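Local coordinates for protein induced by osmotic stress (Scheffersomyces stipitis, PDB 5YWN) that binds NADP(+) and probably reduces ketones, including haloketones, as an NADP-dependent reductase of the epimerase/dehydratase family, at residues S4-S8 against F64-L68; Y13-I18 against V238-A242; S125-M129 against E257-L261; Q199-V205 against Q328-V332. The protein carries 1 engineered substitution. Numbering follows the deposited sequence.

Interaction 1: residues S4-S8 against F64-L68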
# COMPACT_ATOMS: atom_id res chain seq x y z
N SER A 4 16.39 6.08 12.91
CA SER A 4 15.99 6.48 11.59
C SER A 4 15.33 5.37 10.77
O SER A 4 15.78 4.28 10.74
CB SER A 4 17.18 7.04 10.82
OG SER A 4 17.38 8.35 11.12
N VAL A 5 14.26 5.71 10.10
CA VAL A 5 13.57 4.80 9.23
C VAL A 5 13.70 5.20 7.76
O VAL A 5 13.43 6.28 7.42
CB VAL A 5 12.09 4.68 9.63
CG1 VAL A 5 11.34 3.79 8.69
CG2 VAL A 5 11.91 4.28 11.06
N PHE A 6 14.10 4.28 6.92
CA PHE A 6 14.15 4.51 5.50
C PHE A 6 12.86 4.06 4.80
O PHE A 6 12.40 2.97 5.04
CB PHE A 6 15.35 3.84 4.86
CG PHE A 6 15.69 4.37 3.53
CD1 PHE A 6 14.89 4.13 2.46
CD2 PHE A 6 16.80 5.15 3.35
CE1 PHE A 6 15.22 4.63 1.24
CE2 PHE A 6 17.12 5.67 2.15
CZ PHE A 6 16.33 5.40 1.08
N VAL A 7 12.28 4.92 4.00
CA VAL A 7 11.07 4.61 3.26
C VAL A 7 11.24 4.84 1.77
O VAL A 7 11.33 5.94 1.33
CB VAL A 7 9.87 5.42 3.76
CG1 VAL A 7 8.62 5.09 2.99
CG2 VAL A 7 9.64 5.30 5.25
N SER A 8 11.25 3.77 1.00
CA SER A 8 11.29 3.87 -0.44
C SER A 8 9.98 4.40 -1.03
O SER A 8 8.97 4.18 -0.48
CB SER A 8 11.71 2.56 -1.07
OG SER A 8 10.72 1.62 -1.05
N PHE A 64 20.35 1.60 -4.42
CA PHE A 64 20.27 2.19 -3.12
C PHE A 64 21.60 2.32 -2.35
O PHE A 64 21.61 2.79 -1.27
CB PHE A 64 19.22 1.48 -2.28
CG PHE A 64 17.80 1.86 -2.62
CD1 PHE A 64 17.10 1.16 -3.54
CD2 PHE A 64 17.18 2.92 -2.01
CE1 PHE A 64 15.81 1.53 -3.88
CE2 PHE A 64 15.91 3.28 -2.32
CZ PHE A 64 15.23 2.59 -3.26
N ASP A 65 22.70 1.89 -2.93
CA ASP A 65 23.95 1.82 -2.20
C ASP A 65 24.39 3.17 -1.68
O ASP A 65 24.68 3.29 -0.56
CB ASP A 65 25.07 1.28 -3.05
CG ASP A 65 25.03 -0.20 -3.22
OD1 ASP A 65 24.04 -0.81 -2.92
OD2 ASP A 65 26.00 -0.75 -3.67
N GLU A 66 24.38 4.16 -2.52
CA GLU A 66 24.82 5.45 -2.11
C GLU A 66 23.93 6.03 -1.03
O GLU A 66 24.40 6.51 -0.08
CB GLU A 66 24.98 6.36 -3.29
CG GLU A 66 26.30 6.21 -3.99
CD GLU A 66 27.51 6.63 -3.14
OE1 GLU A 66 28.49 5.90 -3.04
OE2 GLU A 66 27.46 7.69 -2.56
N ALA A 67 22.64 5.93 -1.20
CA ALA A 67 21.70 6.47 -0.26
C ALA A 67 21.86 5.83 1.08
O ALA A 67 21.88 6.49 2.05
CB ALA A 67 20.30 6.29 -0.77
N LEU A 68 22.02 4.53 1.11
CA LEU A 68 22.28 3.84 2.35
C LEU A 68 23.61 4.25 2.99
O LEU A 68 23.66 4.50 4.13
CB LEU A 68 22.17 2.36 2.15
CG LEU A 68 20.75 1.94 1.85
CD1 LEU A 68 20.67 0.55 1.32
CD2 LEU A 68 19.79 2.19 2.99

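Interaction 2: residues Y13-I18 against V238-A242. With NAP (NADP nicotinamide-adenine-dinucleotide phosphate), chain B.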
# COMPACT_ATOMS: atom_id res chain seq x y z
N TYR A 13 0.95 7.51 -1.76
CA TYR A 13 -0.17 7.66 -0.88
C TYR A 13 -0.03 6.91 0.43
O TYR A 13 -0.08 7.48 1.45
CB TYR A 13 -1.42 7.18 -1.62
CG TYR A 13 -2.70 6.88 -0.86
CD1 TYR A 13 -3.35 7.83 -0.11
CD2 TYR A 13 -3.31 5.67 -0.98
CE1 TYR A 13 -4.55 7.54 0.51
CE2 TYR A 13 -4.46 5.37 -0.35
CZ TYR A 13 -5.10 6.31 0.40
OH TYR A 13 -6.25 5.97 0.99
N LEU A 14 0.22 5.63 0.36
CA LEU A 14 0.54 4.85 1.54
C LEU A 14 1.84 5.29 2.24
O LEU A 14 1.92 5.35 3.41
CB LEU A 14 0.69 3.40 1.19
CG LEU A 14 1.17 2.48 2.28
CD1 LEU A 14 0.21 2.60 3.43
CD2 LEU A 14 1.24 1.06 1.78
N ALA A 15 2.85 5.58 1.47
CA ALA A 15 4.14 5.93 1.98
C ALA A 15 4.08 7.21 2.83
O ALA A 15 4.64 7.24 3.84
CB ALA A 15 5.09 6.10 0.85
N GLN A 16 3.33 8.20 2.38
CA GLN A 16 3.12 9.43 3.13
C GLN A 16 2.41 9.24 4.47
O GLN A 16 2.74 9.85 5.37
CB GLN A 16 2.49 10.52 2.29
CG GLN A 16 3.42 11.10 1.26
CD GLN A 16 2.97 12.41 0.67
OE1 GLN A 16 2.75 13.35 1.36
NE2 GLN A 16 2.86 12.44 -0.63
N GLN A 17 1.39 8.40 4.51
CA GLN A 17 0.75 8.05 5.73
C GLN A 17 1.68 7.28 6.67
O GLN A 17 1.68 7.52 7.80
CB GLN A 17 -0.55 7.30 5.49
CG GLN A 17 -1.72 8.16 5.04
CD GLN A 17 -2.38 8.95 6.17
OE1 GLN A 17 -1.83 9.16 7.16
NE2 GLN A 17 -3.56 9.36 5.96
N ILE A 18 2.47 6.39 6.14
CA ILE A 18 3.46 5.71 6.91
C ILE A 18 4.44 6.73 7.50
O ILE A 18 4.71 6.68 8.62
CB ILE A 18 4.21 4.68 6.04
CG1 ILE A 18 3.32 3.47 5.74
CG2 ILE A 18 5.52 4.23 6.67
CD1 ILE A 18 3.92 2.48 4.81
N VAL A 238 -6.16 3.33 5.03
CA VAL A 238 -4.77 3.65 4.83
C VAL A 238 -4.04 3.81 6.17
O VAL A 238 -2.95 3.41 6.29
CB VAL A 238 -4.58 4.85 3.88
CG1 VAL A 238 -5.09 6.10 4.50
CG2 VAL A 238 -3.12 5.04 3.54
N ARG A 239 -4.71 4.38 7.14
CA ARG A 239 -4.16 4.57 8.43
C ARG A 239 -3.90 3.26 9.17
O ARG A 239 -2.96 3.14 9.86
CB ARG A 239 -4.96 5.56 9.22
CG ARG A 239 -5.04 6.92 8.59
CD ARG A 239 -6.24 7.69 9.06
NE ARG A 239 -7.47 7.25 8.46
CZ ARG A 239 -8.64 7.80 8.67
NH1 ARG A 239 -8.76 8.84 9.46
NH2 ARG A 239 -9.69 7.33 8.11
N ASP A 240 -4.78 2.30 8.97
CA ASP A 240 -4.57 0.96 9.41
C ASP A 240 -3.37 0.25 8.73
O ASP A 240 -2.64 -0.41 9.36
CB ASP A 240 -5.84 0.17 9.32
CG ASP A 240 -6.91 0.67 10.25
OD1 ASP A 240 -6.60 1.03 11.34
OD2 ASP A 240 -8.04 0.70 9.87
N VAL A 241 -3.20 0.45 7.43
CA VAL A 241 -2.07 -0.10 6.73
C VAL A 241 -0.76 0.46 7.27
O VAL A 241 0.15 -0.27 7.52
CB VAL A 241 -2.14 0.05 5.22
CG1 VAL A 241 -0.94 -0.62 4.61
CG2 VAL A 241 -3.38 -0.60 4.69
N ALA A 242 -0.75 1.74 7.52
CA ALA A 242 0.39 2.38 8.10
C ALA A 242 0.74 1.85 9.50
O ALA A 242 1.83 1.56 9.75
CB ALA A 242 0.24 3.88 8.09
PA NAP B . 1.06 4.99 -5.55
O1A NAP B . 0.29 5.99 -4.73
O2A NAP B . 1.18 5.16 -7.04
O5B NAP B . 2.55 4.87 -4.94
C5B NAP B . 3.62 4.36 -5.73
C4B NAP B . 4.89 5.15 -5.44
O4B NAP B . 6.04 4.36 -5.79
C3B NAP B . 4.95 6.44 -6.24
O3B NAP B . 4.99 7.57 -5.37
C2B NAP B . 6.21 6.36 -7.09
O2B NAP B . 7.09 7.44 -6.78
C1B NAP B . 6.86 5.03 -6.76
N9A NAP B . 6.97 4.20 -7.99
C8A NAP B . 5.93 3.70 -8.69
N7A NAP B . 6.38 2.99 -9.76
C5A NAP B . 7.72 3.02 -9.74
C6A NAP B . 8.81 2.47 -10.57
N6A NAP B . 8.55 1.72 -11.67
N1A NAP B . 10.09 2.74 -10.20
C2A NAP B . 10.37 3.48 -9.11
N3A NAP B . 9.42 4.00 -8.31
C4A NAP B . 8.11 3.82 -8.57
O3 NAP B . 0.45 3.52 -5.26
PN NAP B . -0.17 3.17 -3.82
O1N NAP B . -1.63 2.85 -3.99
O2N NAP B . 0.25 4.24 -2.84
O5D NAP B . 0.60 1.81 -3.43
C5D NAP B . 1.67 1.83 -2.48
C4D NAP B . 2.25 0.43 -2.33
O4D NAP B . 1.37 -0.41 -1.58
C3D NAP B . 2.48 -0.23 -3.69
O3D NAP B . 3.87 -0.48 -3.90
C2D NAP B . 1.70 -1.53 -3.66
O2D NAP B . 2.56 -2.65 -3.88
C1D NAP B . 1.05 -1.61 -2.28
N1N NAP B . -0.40 -1.77 -2.41
C2N NAP B . -1.18 -0.68 -2.44
C3N NAP B . -2.56 -0.81 -2.56
C7N NAP B . -3.43 0.41 -2.59
O7N NAP B . -4.60 0.31 -2.94
N7N NAP B . -2.91 1.58 -2.22
C4N NAP B . -3.12 -2.07 -2.66
C5N NAP B . -2.29 -3.18 -2.63
C6N NAP B . -0.92 -3.00 -2.51
P2B NAP B . 6.99 8.83 -7.59
O1X NAP B . 8.39 9.40 -7.51
O2X NAP B . 6.58 8.41 -8.98
O3X NAP B . 5.95 9.62 -6.84

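Interaction 3: residues S125-M129 against E257-L261. With NAP (NADP nicotinamide-adenine-dinucleotide phosphate), chain B.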
# COMPACT_ATOMS: atom_id res chain seq x y z
N SER A 125 0.91 -7.19 -1.37
CA SER A 125 -0.48 -7.03 -1.66
C SER A 125 -1.26 -8.34 -1.61
O SER A 125 -0.72 -9.37 -1.79
CB SER A 125 -0.67 -6.39 -3.02
OG SER A 125 -1.98 -6.37 -3.41
N VAL A 126 -2.56 -8.24 -1.50
CA VAL A 126 -3.42 -9.39 -1.60
C VAL A 126 -3.26 -10.09 -2.95
O VAL A 126 -3.44 -11.22 -3.01
CB VAL A 126 -4.90 -9.08 -1.34
CG1 VAL A 126 -5.51 -8.29 -2.46
CG2 VAL A 126 -5.66 -10.33 -0.99
N VAL A 127 -2.87 -9.36 -3.97
CA VAL A 127 -2.66 -9.87 -5.29
C VAL A 127 -1.53 -10.89 -5.37
O VAL A 127 -1.51 -11.67 -6.26
CB VAL A 127 -2.55 -8.81 -6.38
CG1 VAL A 127 -3.71 -7.84 -6.28
CG2 VAL A 127 -1.22 -8.11 -6.36
N ALA A 128 -0.63 -10.84 -4.41
CA ALA A 128 0.38 -11.85 -4.22
C ALA A 128 -0.17 -13.21 -3.79
O ALA A 128 0.44 -14.17 -3.96
CB ALA A 128 1.50 -11.38 -3.30
N MET A 129 -1.33 -13.19 -3.19
CA MET A 129 -1.94 -14.32 -2.57
C MET A 129 -3.01 -15.02 -3.37
O MET A 129 -3.51 -16.01 -2.98
CB MET A 129 -2.53 -13.87 -1.26
CG MET A 129 -1.63 -13.05 -0.38
SD MET A 129 -2.42 -12.46 1.09
CE MET A 129 -1.10 -12.57 2.23
N GLU A 257 6.83 -12.86 9.33
CA GLU A 257 5.42 -12.95 9.05
C GLU A 257 4.95 -12.17 7.81
O GLU A 257 5.49 -11.18 7.48
CB GLU A 257 4.56 -12.52 10.26
CG GLU A 257 4.98 -13.04 11.60
CD GLU A 257 4.34 -14.34 11.98
OE1 GLU A 257 3.67 -14.91 11.17
OE2 GLU A 257 4.54 -14.80 13.09
N ARG A 258 3.90 -12.69 7.19
CA ARG A 258 3.08 -12.00 6.26
C ARG A 258 1.79 -11.56 6.94
O ARG A 258 1.15 -12.30 7.64
CB ARG A 258 2.72 -12.84 5.06
CG ARG A 258 3.81 -13.50 4.30
CD ARG A 258 3.21 -14.48 3.35
NE ARG A 258 2.87 -13.96 2.07
CZ ARG A 258 1.98 -14.50 1.27
NH1 ARG A 258 1.30 -15.53 1.65
NH2 ARG A 258 1.77 -14.00 0.10
N LEU A 259 1.46 -10.31 6.73
CA LEU A 259 0.30 -9.73 7.32
C LEU A 259 -0.77 -9.38 6.31
O LEU A 259 -0.57 -8.57 5.48
CB LEU A 259 0.70 -8.51 8.09
CG LEU A 259 1.73 -8.72 9.15
CD1 LEU A 259 2.12 -7.41 9.77
CD2 LEU A 259 1.20 -9.71 10.12
N LEU A 260 -1.90 -10.03 6.41
CA LEU A 260 -3.00 -9.81 5.52
C LEU A 260 -3.85 -8.68 6.08
O LEU A 260 -4.42 -8.83 7.10
CB LEU A 260 -3.83 -11.07 5.40
CG LEU A 260 -5.17 -11.15 4.68
CD1 LEU A 260 -5.08 -10.74 3.23
CD2 LEU A 260 -5.82 -12.51 4.79
N LEU A 261 -3.89 -7.57 5.39
CA LEU A 261 -4.59 -6.39 5.85
C LEU A 261 -5.86 -6.17 5.06
O LEU A 261 -5.87 -5.59 4.03
CB LEU A 261 -3.68 -5.17 5.78
CG LEU A 261 -2.79 -4.78 6.95
CD1 LEU A 261 -3.56 -4.02 8.00
CD2 LEU A 261 -2.18 -6.01 7.57
PA NAP B . 1.06 4.99 -5.55
O1A NAP B . 0.29 5.99 -4.73
O2A NAP B . 1.18 5.16 -7.04
O5B NAP B . 2.55 4.87 -4.94
C5B NAP B . 3.62 4.36 -5.73
C4B NAP B . 4.89 5.15 -5.44
O4B NAP B . 6.04 4.36 -5.79
C3B NAP B . 4.95 6.44 -6.24
O3B NAP B . 4.99 7.57 -5.37
C2B NAP B . 6.21 6.36 -7.09
O2B NAP B . 7.09 7.44 -6.78
C1B NAP B . 6.86 5.03 -6.76
N9A NAP B . 6.97 4.20 -7.99
C8A NAP B . 5.93 3.70 -8.69
N7A NAP B . 6.38 2.99 -9.76
C5A NAP B . 7.72 3.02 -9.74
C6A NAP B . 8.81 2.47 -10.57
N6A NAP B . 8.55 1.72 -11.67
N1A NAP B . 10.09 2.74 -10.20
C2A NAP B . 10.37 3.48 -9.11
N3A NAP B . 9.42 4.00 -8.31
C4A NAP B . 8.11 3.82 -8.57
O3 NAP B . 0.45 3.52 -5.26
PN NAP B . -0.17 3.17 -3.82
O1N NAP B . -1.63 2.85 -3.99
O2N NAP B . 0.25 4.24 -2.84
O5D NAP B . 0.60 1.81 -3.43
C5D NAP B . 1.67 1.83 -2.48
C4D NAP B . 2.25 0.43 -2.33
O4D NAP B . 1.37 -0.41 -1.58
C3D NAP B . 2.48 -0.23 -3.69
O3D NAP B . 3.87 -0.48 -3.90
C2D NAP B . 1.70 -1.53 -3.66
O2D NAP B . 2.56 -2.65 -3.88
C1D NAP B . 1.05 -1.61 -2.28
N1N NAP B . -0.40 -1.77 -2.41
C2N NAP B . -1.18 -0.68 -2.44
C3N NAP B . -2.56 -0.81 -2.56
C7N NAP B . -3.43 0.41 -2.59
O7N NAP B . -4.60 0.31 -2.94
N7N NAP B . -2.91 1.58 -2.22
C4N NAP B . -3.12 -2.07 -2.66
C5N NAP B . -2.29 -3.18 -2.63
C6N NAP B . -0.92 -3.00 -2.51
P2B NAP B . 6.99 8.83 -7.59
O1X NAP B . 8.39 9.40 -7.51
O2X NAP B . 6.58 8.41 -8.98
O3X NAP B . 5.95 9.62 -6.84

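Interaction 4: residues Q199-V205 against Q328-V332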
# COMPACT_ATOMS: atom_id res chain seq x y z
N GLN A 199 -5.63 11.40 2.45
CA GLN A 199 -4.22 11.60 2.23
C GLN A 199 -3.55 12.18 3.45
O GLN A 199 -4.17 12.89 4.16
CB GLN A 199 -3.97 12.55 1.08
CG GLN A 199 -4.80 12.35 -0.13
CD GLN A 199 -4.29 11.27 -1.03
OE1 GLN A 199 -3.18 11.29 -1.46
NE2 GLN A 199 -5.13 10.35 -1.34
N ALA A 200 -2.27 11.93 3.64
CA ALA A 200 -1.57 12.43 4.80
C ALA A 200 -1.56 13.98 4.91
O ALA A 200 -1.68 14.51 5.95
CB ALA A 200 -0.16 11.87 4.85
N LYS A 201 -1.46 14.65 3.78
CA LYS A 201 -1.45 16.08 3.72
C LYS A 201 -2.49 16.61 2.74
O LYS A 201 -2.59 16.15 1.63
CB LYS A 201 -0.09 16.57 3.28
CG LYS A 201 1.01 16.41 4.30
CD LYS A 201 0.90 17.36 5.44
CE LYS A 201 1.96 17.04 6.44
NZ LYS A 201 2.15 18.09 7.43
N ASP A 202 -3.17 17.65 3.17
CA ASP A 202 -4.17 18.33 2.39
C ASP A 202 -3.59 18.85 1.09
O ASP A 202 -4.22 18.79 0.10
CB ASP A 202 -4.76 19.48 3.17
CG ASP A 202 -5.60 19.02 4.32
OD1 ASP A 202 -5.97 17.85 4.35
OD2 ASP A 202 -5.86 19.82 5.19
N GLU A 203 -2.36 19.28 1.15
CA GLU A 203 -1.63 19.84 0.05
C GLU A 203 -1.40 18.87 -1.10
O GLU A 203 -1.21 19.27 -2.19
CB GLU A 203 -0.29 20.38 0.55
CG GLU A 203 -0.38 21.47 1.56
CD GLU A 203 -0.38 20.99 2.99
OE1 GLU A 203 -0.79 19.87 3.26
OE2 GLU A 203 0.01 21.75 3.85
N GLU A 204 -1.42 17.59 -0.80
CA GLU A 204 -1.21 16.58 -1.75
C GLU A 204 -2.49 16.09 -2.40
O GLU A 204 -2.45 15.33 -3.29
CB GLU A 204 -0.42 15.42 -1.13
CG GLU A 204 1.02 15.77 -0.73
CD GLU A 204 1.97 15.89 -1.91
OE1 GLU A 204 2.31 16.99 -2.29
OE2 GLU A 204 2.35 14.87 -2.47
N VAL A 205 -3.60 16.57 -1.94
CA VAL A 205 -4.86 16.13 -2.47
C VAL A 205 -5.06 16.45 -3.96
O VAL A 205 -5.44 15.59 -4.71
CB VAL A 205 -6.01 16.72 -1.62
CG1 VAL A 205 -7.34 16.54 -2.27
CG2 VAL A 205 -6.00 16.10 -0.25
N GLN A 328 -11.97 15.46 3.36
CA GLN A 328 -10.77 16.08 2.89
C GLN A 328 -10.87 16.68 1.51
O GLN A 328 -10.41 17.74 1.30
CB GLN A 328 -9.61 15.11 2.93
CG GLN A 328 -8.30 15.73 2.54
CD GLN A 328 -7.13 14.82 2.76
OE1 GLN A 328 -7.11 13.73 2.28
NE2 GLN A 328 -6.16 15.29 3.49
N VAL A 329 -11.44 15.96 0.57
CA VAL A 329 -11.57 16.45 -0.76
C VAL A 329 -12.47 17.69 -0.80
O VAL A 329 -12.21 18.60 -1.49
CB VAL A 329 -12.03 15.36 -1.75
CG1 VAL A 329 -12.38 15.99 -3.09
CG2 VAL A 329 -10.98 14.30 -1.89
N LEU A 330 -13.52 17.67 -0.04
CA LEU A 330 -14.40 18.82 0.06
C LEU A 330 -13.68 20.03 0.66
O LEU A 330 -13.81 21.10 0.17
CB LEU A 330 -15.67 18.52 0.81
CG LEU A 330 -16.58 17.50 0.21
CD1 LEU A 330 -17.82 17.28 0.99
CD2 LEU A 330 -16.92 17.81 -1.20
N LYS A 331 -12.91 19.82 1.69
CA LYS A 331 -12.20 20.89 2.33
C LYS A 331 -11.30 21.62 1.38
O LYS A 331 -11.19 22.79 1.39
CB LYS A 331 -11.40 20.35 3.48
CG LYS A 331 -10.65 21.39 4.27
CD LYS A 331 -10.14 20.83 5.58
CE LYS A 331 -8.94 21.55 6.12
NZ LYS A 331 -8.24 20.73 7.11
N VAL A 332 -10.66 20.87 0.53
CA VAL A 332 -9.70 21.43 -0.38
C VAL A 332 -10.35 22.06 -1.62
O VAL A 332 -9.77 22.85 -2.28
CB VAL A 332 -8.62 20.41 -0.67
CG1 VAL A 332 -7.52 21.06 -1.45
CG2 VAL A 332 -8.02 19.94 0.63

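Interaction 1: residues S4-S8 against F64-L68
This contact is apolar, and no hydrogen bond crosses it. Phe-6 does most of the work from the strand side. Its ring meets the Phe-64 ring obliquely, with Phe-6 CE1 3.9 Å from Phe-64 CE2 and the planes at 81°. Two aliphatic groups also touch it: Phe-6 CD2 lies 4.2 Å from Leu-68 CD2, and Phe-6 CE2 lies 4.4 Å from Ala-67 CB. Strand 4-7 is the first strand of a Rossmann fold and lies in mid-sheet, between strands 28-33 and 74-79. Helix 65-70 packs on one face of that sheet, and Phe-64 and Leu-68 also touch helix 91-113. At the end of the strand, Ser-8 CB approaches Phe-64 CZ at 4.1 Å. The polar interactions of Ser-8 lie outside the pair: its OG bonds to His-79 and to the backbone N of Ala-81. Leu-68 N bonds to Phe-64 O at 3.0 Å, so Phe-64, just before helix 65-70, accepts a backbone hydrogen bond from its opening turn.

Interaction 2: residues Y13-I18 against V238-A242
A valine methyl sits on the face of a cofactor-site tyrosine. Val-238 CG2 is 4.2 Å from the centroid of the Tyr-13 ring and 19° off its normal, a CH-pi contact. Close to the ring plane, at the edge, lies O2N of NADP. The Tyr-13 OH is 3.5 Å from Val-238 CB, but it hydrogen-bonds to the backbone O of Gly-197. Tyr-13 and Leu-14 open the first helix of the Rossmann fold. Their backbone nitrogens point at the pyrophosphate: Tyr-13 N to O1A of NADP at 3.4 Å and Leu-14 N to O2N of NADP at 3.5 Å, both weak hydrogen bonds. Helix 13-18 crosses helix 238-242 at -63°, with the axes 8.8 Å apart. Leu-14 CD1 packs on Val-241 CG1 at 3.6 Å and on Val-238 CG2 at 4.1 Å. Gln-17 CG meets Val-238 CG2 at 3.7 Å, while its NE2 bonds to Pro-198 O. The backbones come closest at Ile-18 and Ala-242, whose CA atoms are 4.7 Å apart. Here Ala-242 CB lies 3.9 Å from Ile-18 CG1, and the small side chain allows the close approach. No hydrogen bond joins the two segments. The helices are therefore held together by shape and apolar packing, and the backbone amides at the start of helix 13-24 face the cofactor phosphates.

Interaction 3: residues S125-M129 against E257-L261
The loop 125-129 borders the nicotinamide end of the NADP site. Ser-125 lines the pocket, with its OG 3.3 Å from C5N of NADP. This position, after the fifth strand of the Rossmann sheet, is consistent with that of the conserved serine of short-chain dehydrogenase/reductases. Val-127 touches Tyr-163 and Lys-167, both NADP-binding residues. An ST turn shapes the start of the loop: Val-127 N bonds to Ser-125 OG at 3.2 Å. The backbone bonds Ala-128 N to Ser-125 O (3.0 Å) and Met-129 N to Val-126 O (2.9 Å) continue the turn. The far end of the loop packs on strand 258-261, the outermost strand on its side of the sheet. Met-129 is the main link. Its SD lies 3.8 Å from Leu-260 CD1, and its CG is 3.6 Å from Arg-258 NH2. Met-129 CE lies over one face of the Arg-258 guanidinium. Val-126 CG2 adds a looser contact with Leu-260 CD1 at 4.3 Å. The charge of Arg-258 is met outside the two segments, by a salt bridge to Glu-171, hydrogen bonds to the backbone O of Ser-146 and Glu-144, and a cation-pi contact with Trp-147. No hydrogen bond crosses between loop and strand. The contact thus rests on van der Waals packing, with Arg-258 offering a flat surface to Met-129 while its polar groups bond to other partners.

Interaction 4: residues Q199-V205 against Q328-V332
The side-chain amide of Gln-328 reads the loop backbone at two points. Gln-199 N donates to Gln-328 OE1 at 2.8 Å, and Gln-328 NE2 donates back to Gln-199 O at 3.2 Å. The same NE2 also bonds to Asp-202 OD1 at 2.7 Å. The carboxylate of Asp-202 is shared, since Asp-202 OD2 forms a salt bridge with Lys-331 NZ at 3.2 Å. Gln-328, Lys-331 and Val-332 are spaced three and four residues along the helix, so all three point toward the loop. Apolar contacts lie next to the polar ones. Val-205 CG2 is 3.5 Å from Gln-328 CD. Val-205 CG1 lies 4.3 Å from Val-329 CG2 and 4.4 Å from Val-332 CB. Val-332 CG2 also reaches Asp-202 CB at 4.2 Å. Backbone bonds from Glu-204 N to Lys-201 O and from Val-205 N to Asp-202 O, both 3.1 Å, turn the loop so that Asp-202 and Val-205 can meet the helix together. This surface contact docks the last turn of the C-terminal helix 318-332 on the loop between strand 194-196 and helix 211-217. Gln-199 of that loop packs on Tyr-13 of the NADP site, so the loop links that site to the helix.

How the interactions relate
From the N terminus, the first strand opens interaction 1, which closes at 64-68 within the first half of the Rossmann fold. Interaction 2 opens inside that loop, at 13-18, and closes only at 238-242, so the two cross. It ties the first helix to helix 238-250, and Val-7 and Ala-15 pack where it meets interaction 1. Interaction 3 crosses interaction 2 and ties the loop 125-129 to the edge strand 258-261; Asp-240 packs on Leu-261, and both contacts touch NADP. Interaction 4 opens at 199-205 and crosses interactions 2 and 3, tying that loop to the C-terminal helix. A probable hydrogen bond from Gln-16 to Glu-204 joins it to interaction 2.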